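Probable enoyl-CoA hydratase/isomerase (Pseudomonas aeruginosa PAO1, PDB 5WYD) belongs to the crotonase family, takes part in the biosynthesis of the diffusible signal factor as DspI, and probably acts as an enoyl-CoA hydratase. Local coordinates at the interface of chains A and B. Numbering follows the deposited sequence. Chains: chain A/B, Probable enoyl-CoA hydratase/isomerase.

Contact 1: the interface of chains A and B. Residues chain A 222, 225, 238, 241; chain B 153-159.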
ATOM      1  N   ILE A 222      -7.498   8.203  19.759  1.00 30.08           N
ATOM      2  CA  ILE A 222      -6.962   9.158  18.802  1.00 29.75           C
ATOM      3  C   ILE A 222      -5.518   8.829  18.436  1.00 26.77           C
ATOM      4  O   ILE A 222      -5.136   8.888  17.262  1.00 32.49           O
ATOM      5  CB  ILE A 222      -7.067  10.579  19.367  1.00 24.85           C
ATOM      6  CG1 ILE A 222      -8.500  10.878  19.765  1.00 39.13           C
ATOM      7  CG2 ILE A 222      -6.596  11.537  18.305  1.00 19.14           C
ATOM      8  CD1 ILE A 222      -8.681  12.259  20.333  1.00 36.66           C
ATOM      9  N   LEU A 225      -4.661   6.913  15.320  1.00 30.45           N
ATOM     10  CA  LEU A 225      -4.974   7.587  14.066  1.00 26.93           C
ATOM     11  C   LEU A 225      -3.811   8.425  13.580  1.00 24.67           C
ATOM     12  O   LEU A 225      -3.409   8.328  12.413  1.00 32.27           O
ATOM     13  CB  LEU A 225      -6.187   8.479  14.256  1.00 12.59           C
ATOM     14  CG  LEU A 225      -7.458   7.688  14.500  1.00 35.02           C
ATOM     15  CD1 LEU A 225      -8.675   8.622  14.629  1.00  7.18           C
ATOM     16  CD2 LEU A 225      -7.624   6.672  13.359  1.00 10.71           C
ATOM     17  N   LEU A 238      -9.213   7.923   6.553  1.00 38.23           N
ATOM     18  CA  LEU A 238     -10.295   8.869   6.834  1.00 27.39           C
ATOM     19  C   LEU A 238     -11.638   8.235   7.177  1.00 29.29           C
ATOM     20  O   LEU A 238     -12.254   8.683   8.159  1.00 31.41           O
ATOM     21  CB  LEU A 238     -10.463   9.860   5.670  1.00 24.94           C
ATOM     22  CG  LEU A 238      -9.413  10.948   5.400  1.00 40.78           C
ATOM     23  CD1 LEU A 238      -9.312  11.898   6.628  1.00 37.51           C
ATOM     24  CD2 LEU A 238      -8.062  10.451   4.977  1.00 37.88           C
ATOM     25  N   GLU A 241     -11.579   7.328  10.679  1.00 25.69           N
ATOM     26  CA  GLU A 241     -11.595   8.441  11.613  1.00 26.30           C
ATOM     27  C   GLU A 241     -13.036   8.786  11.942  1.00 27.87           C
ATOM     28  O   GLU A 241     -13.414   8.845  13.112  1.00 27.58           O
ATOM     29  CB  GLU A 241     -10.871   9.657  11.027  1.00 30.30           C
ATOM     30  CG  GLU A 241     -10.658  10.857  12.001  1.00 33.36           C
ATOM     31  CD  GLU A 241     -10.134  12.111  11.302  1.00 35.99           C
ATOM     32  OE1 GLU A 241     -10.627  12.381  10.203  1.00 21.18           O
ATOM     33  OE2 GLU A 241      -9.193  12.777  11.799  1.00 33.51           O
TER
ATOM     34  N   PRO B 153     -10.785  15.032  16.159  1.00 33.88           N
ATOM     35  CA  PRO B 153     -11.045  15.756  14.916  1.00 14.76           C
ATOM     36  C   PRO B 153     -11.648  14.800  13.899  1.00 31.77           C
ATOM     37  O   PRO B 153     -11.047  13.791  13.547  1.00 36.29           O
ATOM     38  CB  PRO B 153      -9.654  16.221  14.501  1.00 27.89           C
ATOM     39  CG  PRO B 153      -8.887  16.261  15.782  1.00 10.59           C
ATOM     40  CD  PRO B 153      -9.387  15.151  16.595  1.00 22.70           C
ATOM     41  N   CYS B 154     -12.818  15.141  13.371  1.00 27.73           N
ATOM     42  CA  CYS B 154     -13.441  14.242  12.413  1.00 30.42           C
ATOM     43  C   CYS B 154     -13.314  14.788  11.016  1.00 29.83           C
ATOM     44  O   CYS B 154     -13.892  14.234  10.080  1.00 30.03           O
ATOM     45  CB  CYS B 154     -14.928  14.025  12.706  1.00 38.55           C
ATOM     46  SG  CYS B 154     -15.976  15.506  12.485  1.00 35.65           S
ATOM     47  N   ALA B 155     -12.590  15.879  10.861  1.00 31.16           N
ATOM     48  CA  ALA B 155     -12.447  16.490   9.564  1.00 34.80           C
ATOM     49  C   ALA B 155     -11.172  16.074   8.879  1.00 25.37           C
ATOM     50  O   ALA B 155     -10.726  16.746   7.947  1.00 30.26           O
ATOM     51  CB  ALA B 155     -12.539  17.991   9.714  1.00 49.33           C
ATOM     52  N   GLY B 156     -10.574  14.986   9.319  1.00 30.73           N
ATOM     53  CA  GLY B 156      -9.306  14.576   8.785  1.00 29.21           C
ATOM     54  C   GLY B 156      -8.161  15.213   9.489  1.00 31.06           C
ATOM     55  O   GLY B 156      -7.013  15.029   9.065  1.00 28.72           O
ATOM     56  N   GLY B 157      -8.447  15.901  10.592  1.00 29.76           N
ATOM     57  CA  GLY B 157      -7.409  16.585  11.326  1.00 29.21           C
ATOM     58  C   GLY B 157      -6.325  15.644  11.789  1.00 22.76           C
ATOM     59  O   GLY B 157      -5.158  16.027  11.898  1.00 34.86           O
ATOM     60  N   THR B 158      -6.709  14.428  12.151  1.00 23.08           N
ATOM     61  CA  THR B 158      -5.747  13.429  12.595  1.00 30.16           C
ATOM     62  C   THR B 158      -4.757  13.105  11.497  1.00 32.59           C
ATOM     63  O   THR B 158      -3.615  12.744  11.781  1.00 26.35           O
ATOM     64  CB  THR B 158      -6.439  12.143  13.008  1.00 30.35           C
ATOM     65  OG1 THR B 158      -7.204  11.664  11.901  1.00 31.56           O
ATOM     66  CG2 THR B 158      -7.356  12.375  14.210  1.00 28.48           C
ATOM     67  N   GLN B 159      -5.243  13.017  10.260  1.00 35.14           N
ATOM     68  CA  GLN B 159      -4.362  12.769   9.126  1.00 35.70           C
ATOM     69  C   GLN B 159      -3.643  14.036   8.677  1.00 39.41           C
ATOM     70  O   GLN B 159      -2.448  14.011   8.357  1.00 61.45           O
ATOM     71  CB  GLN B 159      -5.167  12.158   7.995  1.00 24.88           C
ATOM     72  CG  GLN B 159      -6.032  11.014   8.470  1.00 18.22           C
ATOM     73  CD  GLN B 159      -5.253  10.003   9.309  1.00 32.59           C
ATOM     74  OE1 GLN B 159      -4.098   9.659   9.011  1.00 39.86           O
ATOM     75  NE2 GLN B 159      -5.894   9.507  10.354  1.00 22.28           N
TER
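A:Glu241, on helix 238-249 of one crotonase-family subunit, pushes its carboxylate into the turn of chain B that leads from B:Pro153 into helix 157-165. CG stands anti to the backbone N (chi1 -172°) and the chain stays extended beyond it, which carries the acid across to the partner.

Two backbone amides grip the carboxylate by hydrogen bonds, one on each oxygen. B:Gly156 N meets A:Glu241 OE1 at 2.8 Å, on the syn side and somewhat out of plane, in a short but bent bond (121° at H). B:Thr158 N, in the first turn of its helix, reaches A:Glu241 OE2 at 3.0 Å, nearly along the C-O axis and straighter (150°). An acid suits a helix start, where amide N-H groups lack partners within the helix and the dipole would favour negative charge. B:Pro153 O lies 2.7 Å from A:Glu241 OE2; two acceptors this near would repel unless the acid carried a proton, and the detail is as doubtful as the implausibly close B:Thr158 hydroxyl beside it.

Apolar contacts flank the acid. The CD1 methyl of A:Leu238 packs tightly on B:Gly156 CA at 3.4 Å, where glycine brings no side chain to obstruct it. A:Leu238 and B:Gln159 lie alongside, running in opposite senses, CD1 3.9 Å from CG. On the other flank, CB of A:Leu225 touches CB of B:Thr158. The bent B:Gln159 also offers NE2 weakly to A:Leu225 O.

Contact 2: the interface of chains A and B. Residues chain A 245, 248-249, 254, 258; chain B 83, 91, 95, 150-152, 154.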
ATOM      1  N   PHE A 245     -14.777   8.377  15.706  1.00 40.55           N
ATOM      2  CA  PHE A 245     -15.463   9.532  16.261  1.00 38.31           C
ATOM      3  C   PHE A 245     -16.855   9.164  16.730  1.00 43.81           C
ATOM      4  O   PHE A 245     -17.277   9.554  17.824  1.00 40.56           O
ATOM      5  CB  PHE A 245     -15.531  10.610  15.199  1.00 24.93           C
ATOM      6  CG  PHE A 245     -16.321  11.800  15.585  1.00 37.47           C
ATOM      7  CD1 PHE A 245     -17.675  11.858  15.315  1.00 28.77           C
ATOM      8  CD2 PHE A 245     -15.705  12.888  16.163  1.00 37.27           C
ATOM      9  CE1 PHE A 245     -18.394  12.952  15.631  1.00 36.04           C
ATOM     10  CE2 PHE A 245     -16.437  13.996  16.490  1.00 50.40           C
ATOM     11  CZ  PHE A 245     -17.782  14.026  16.224  1.00 34.17           C
ATOM     12  N   LEU A 248     -16.547   7.119  19.840  1.00 39.59           N
ATOM     13  CA  LEU A 248     -16.311   7.907  21.033  1.00 53.01           C
ATOM     14  C   LEU A 248     -17.616   8.519  21.482  1.00 67.56           C
ATOM     15  O   LEU A 248     -18.047   8.268  22.611  1.00 64.21           O
ATOM     16  CB  LEU A 248     -15.266   8.987  20.767  1.00 36.70           C
ATOM     17  CG  LEU A 248     -13.846   8.440  20.713  1.00 48.72           C
ATOM     18  CD1 LEU A 248     -12.840   9.499  20.357  1.00 59.78           C
ATOM     19  CD2 LEU A 248     -13.492   7.878  22.059  1.00 56.83           C
ATOM     20  N   PHE A 249     -18.383   9.062  20.526  1.00 77.52           N
ATOM     21  CA  PHE A 249     -19.621   9.761  20.854  1.00 80.43           C
ATOM     22  C   PHE A 249     -20.563   8.861  21.640  1.00 75.86           C
ATOM     23  O   PHE A 249     -21.280   9.329  22.528  1.00 83.66           O
ATOM     24  CB  PHE A 249     -20.275  10.284  19.565  1.00 78.26           C
ATOM     25  CG  PHE A 249     -21.544  11.124  19.783  1.00 91.22           C
ATOM     26  CD1 PHE A 249     -22.784  10.515  19.953  1.00 77.73           C
ATOM     27  CD2 PHE A 249     -21.492  12.526  19.807  1.00 82.12           C
ATOM     28  CE1 PHE A 249     -23.946  11.275  20.158  1.00 82.46           C
ATOM     29  CE2 PHE A 249     -22.658  13.295  20.008  1.00 85.05           C
ATOM     30  CZ  PHE A 249     -23.886  12.667  20.184  1.00 86.29           C
ATOM     31  N   THR A 254     -17.567  11.204  26.593  1.00 74.11           N
ATOM     32  CA  THR A 254     -17.639  12.206  25.535  1.00 85.11           C
ATOM     33  C   THR A 254     -18.650  13.321  25.849  1.00 93.10           C
ATOM     34  O   THR A 254     -18.375  14.500  25.586  1.00 96.18           O
ATOM     35  CB  THR A 254     -17.933  11.483  24.224  1.00 87.36           C
ATOM     36  OG1 THR A 254     -18.883  10.442  24.487  1.00 91.81           O
ATOM     37  CG2 THR A 254     -16.632  10.832  23.695  1.00 90.76           C
ATOM     38  N   VAL A 258     -18.185  17.880  26.036  1.00 93.41           N
ATOM     39  CA  VAL A 258     -19.013  18.863  25.341  1.00 95.21           C
ATOM     40  C   VAL A 258     -19.728  19.736  26.351  1.00103.15           C
ATOM     41  O   VAL A 258     -19.867  20.951  26.160  1.00108.60           O
ATOM     42  CB  VAL A 258     -19.989  18.196  24.344  1.00 90.33           C
ATOM     43  CG1 VAL A 258     -19.251  17.203  23.503  1.00 80.05           C
ATOM     44  CG2 VAL A 258     -21.210  17.569  25.024  1.00 97.62           C
TER
ATOM     45  N   PHE B  83     -23.391  19.464  17.154  1.00 86.07           N
ATOM     46  CA  PHE B  83     -22.915  18.376  18.006  1.00 79.79           C
ATOM     47  C   PHE B  83     -23.563  18.362  19.371  1.00 78.00           C
ATOM     48  O   PHE B  83     -23.014  17.768  20.302  1.00 51.40           O
ATOM     49  CB  PHE B  83     -21.398  18.388  18.172  1.00 64.45           C
ATOM     50  CG  PHE B  83     -20.672  17.793  17.022  1.00 67.80           C
ATOM     51  CD1 PHE B  83     -21.225  16.732  16.326  1.00 51.04           C
ATOM     52  CD2 PHE B  83     -19.441  18.274  16.637  1.00 77.12           C
ATOM     53  CE1 PHE B  83     -20.572  16.170  15.261  1.00 49.93           C
ATOM     54  CE2 PHE B  83     -18.780  17.716  15.569  1.00 73.53           C
ATOM     55  CZ  PHE B  83     -19.348  16.664  14.879  1.00 64.93           C
ATOM     56  N   ALA B  91     -24.530  13.080  15.256  1.00 51.04           N
ATOM     57  CA  ALA B  91     -23.076  13.162  15.258  1.00 45.71           C
ATOM     58  C   ALA B  91     -22.480  12.426  14.069  1.00 33.95           C
ATOM     59  O   ALA B  91     -21.519  12.898  13.454  1.00 46.74           O
ATOM     60  CB  ALA B  91     -22.539  12.609  16.574  1.00 49.05           C
ATOM     61  N   ALA B  95     -20.328  14.280  11.145  1.00 39.58           N
ATOM     62  CA  ALA B  95     -18.964  13.922  10.775  1.00 39.45           C
ATOM     63  C   ALA B  95     -18.870  13.672   9.281  1.00 42.47           C
ATOM     64  O   ALA B  95     -17.879  14.035   8.638  1.00 57.10           O
ATOM     65  CB  ALA B  95     -18.498  12.695  11.549  1.00 45.06           C
ATOM     66  N   GLY B 150     -13.325  15.558  24.528  1.00 57.56           N
ATOM     67  CA  GLY B 150     -13.586  14.133  24.400  1.00 54.02           C
ATOM     68  C   GLY B 150     -13.958  13.651  23.020  1.00 59.98           C
ATOM     69  O   GLY B 150     -14.417  12.508  22.877  1.00 52.22           O
ATOM     70  N   LEU B 151     -13.823  14.514  22.021  1.00 57.54           N
ATOM     71  CA  LEU B 151     -14.129  14.244  20.629  1.00 51.67           C
ATOM     72  C   LEU B 151     -12.840  14.359  19.833  1.00 50.69           C
ATOM     73  O   LEU B 151     -11.984  15.165  20.168  1.00 78.46           O
ATOM     74  CB  LEU B 151     -15.201  15.204  20.112  1.00 48.71           C
ATOM     75  CG  LEU B 151     -16.630  15.108  20.672  1.00 57.56           C
ATOM     76  CD1 LEU B 151     -17.201  13.768  20.183  1.00 62.88           C
ATOM     77  CD2 LEU B 151     -16.806  15.237  22.169  1.00 59.85           C
ATOM     78  N   LEU B 152     -12.611  13.451  18.918  1.00 39.72           N
ATOM     79  CA  LEU B 152     -11.473  13.585  18.028  1.00 38.69           C
ATOM     80  C   LEU B 152     -11.802  14.508  16.839  1.00 39.34           C
ATOM     81  O   LEU B 152     -12.974  14.801  16.570  1.00 34.15           O
ATOM     82  CB  LEU B 152     -11.035  12.190  17.611  1.00 43.70           C
ATOM     83  CG  LEU B 152     -12.062  11.261  16.986  1.00 26.01           C
ATOM     84  CD1 LEU B 152     -12.476  11.758  15.616  1.00 38.51           C
ATOM     85  CD2 LEU B 152     -11.466   9.875  16.947  1.00 31.90           C
ATOM     86  N   CYS B 154     -12.818  15.141  13.371  1.00 27.73           N
ATOM     87  CA  CYS B 154     -13.441  14.242  12.413  1.00 30.42           C
ATOM     88  C   CYS B 154     -13.314  14.788  11.016  1.00 29.83           C
ATOM     89  O   CYS B 154     -13.892  14.234  10.080  1.00 30.03           O
ATOM     90  CB  CYS B 154     -14.928  14.025  12.706  1.00 38.55           C
ATOM     91  SG  CYS B 154     -15.976  15.506  12.485  1.00 35.65           S
TER
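This is an apolar subunit interface, in which the aromatic and aliphatic groups of A helices 238-249 and 252-262 pack against B helix 88-106, the loop residue B:Phe83 and the segment B:Gly150 to B:Cys154. It joins two copies within the deposited six-chain assembly; crotonases are commonly hexamers, so it is likely to serve the biological oligomer.

A:Phe245 gives the most surface to the partner in this patch, 103 Å². Its CG stands anti to the backbone N (chi1 174°), and the ring slots between B:Cys154 CB on one side and the B:Leu151 CD1 methyl, beyond the rim, on the other. CB of B:Cys154 lies over its face toward the rim, 4.0 Å from the ring centroid, while the CD1 methyl of B:Leu152 sits in plane at the edge and touches CB of A:Phe245 at 3.3 Å. At the far end the ring meets B:Phe83 tip to tip, CZ to CZ at 3.3 Å, with the planes inclined by roughly 45° and not stacked. A flat, rigid ring suits such a slot because its face, edge and tip can all make contact. One turn on, A:Phe249 takes the same first torsion (-176°) and lays a face against B:Ala91, whose CB is 3.5 Å from the centroid; a small methyl lets the helix backbone approach closely.

The branched leucines divide their contacts. B:Leu152 turns CD2 to CD1 of A:Leu248, 3.7 Å away, whereas B:Leu151 directs CD2 toward helix 252-262. There the hydroxyl of A:Thr254 bonds within its own chain to A:Leu248 O, from above the carbonyl plane. Beyond it, A:Val258 CG1 presses tightly on B:Leu151 CD2 at 3.4 Å.

Contacts 1 and 2 adjoin along one subunit boundary, the centres of their C-alpha atoms about 11 Å apart. Helix 238-249 of chain A runs through both, giving contact 1 its N-terminal part and contact 2 its C-terminal part. On chain B the continuous stretch from B:Gly150 to B:Gln159 passes from one to the other, and B:Cys154 belongs to both. A polar anchoring site thus sits beside a broader hydrophobic patch: the first could fix the register of helix against turn, while the second hides more surface, 426 Å² against 225 Å². The whole interface is not an exact two-fold.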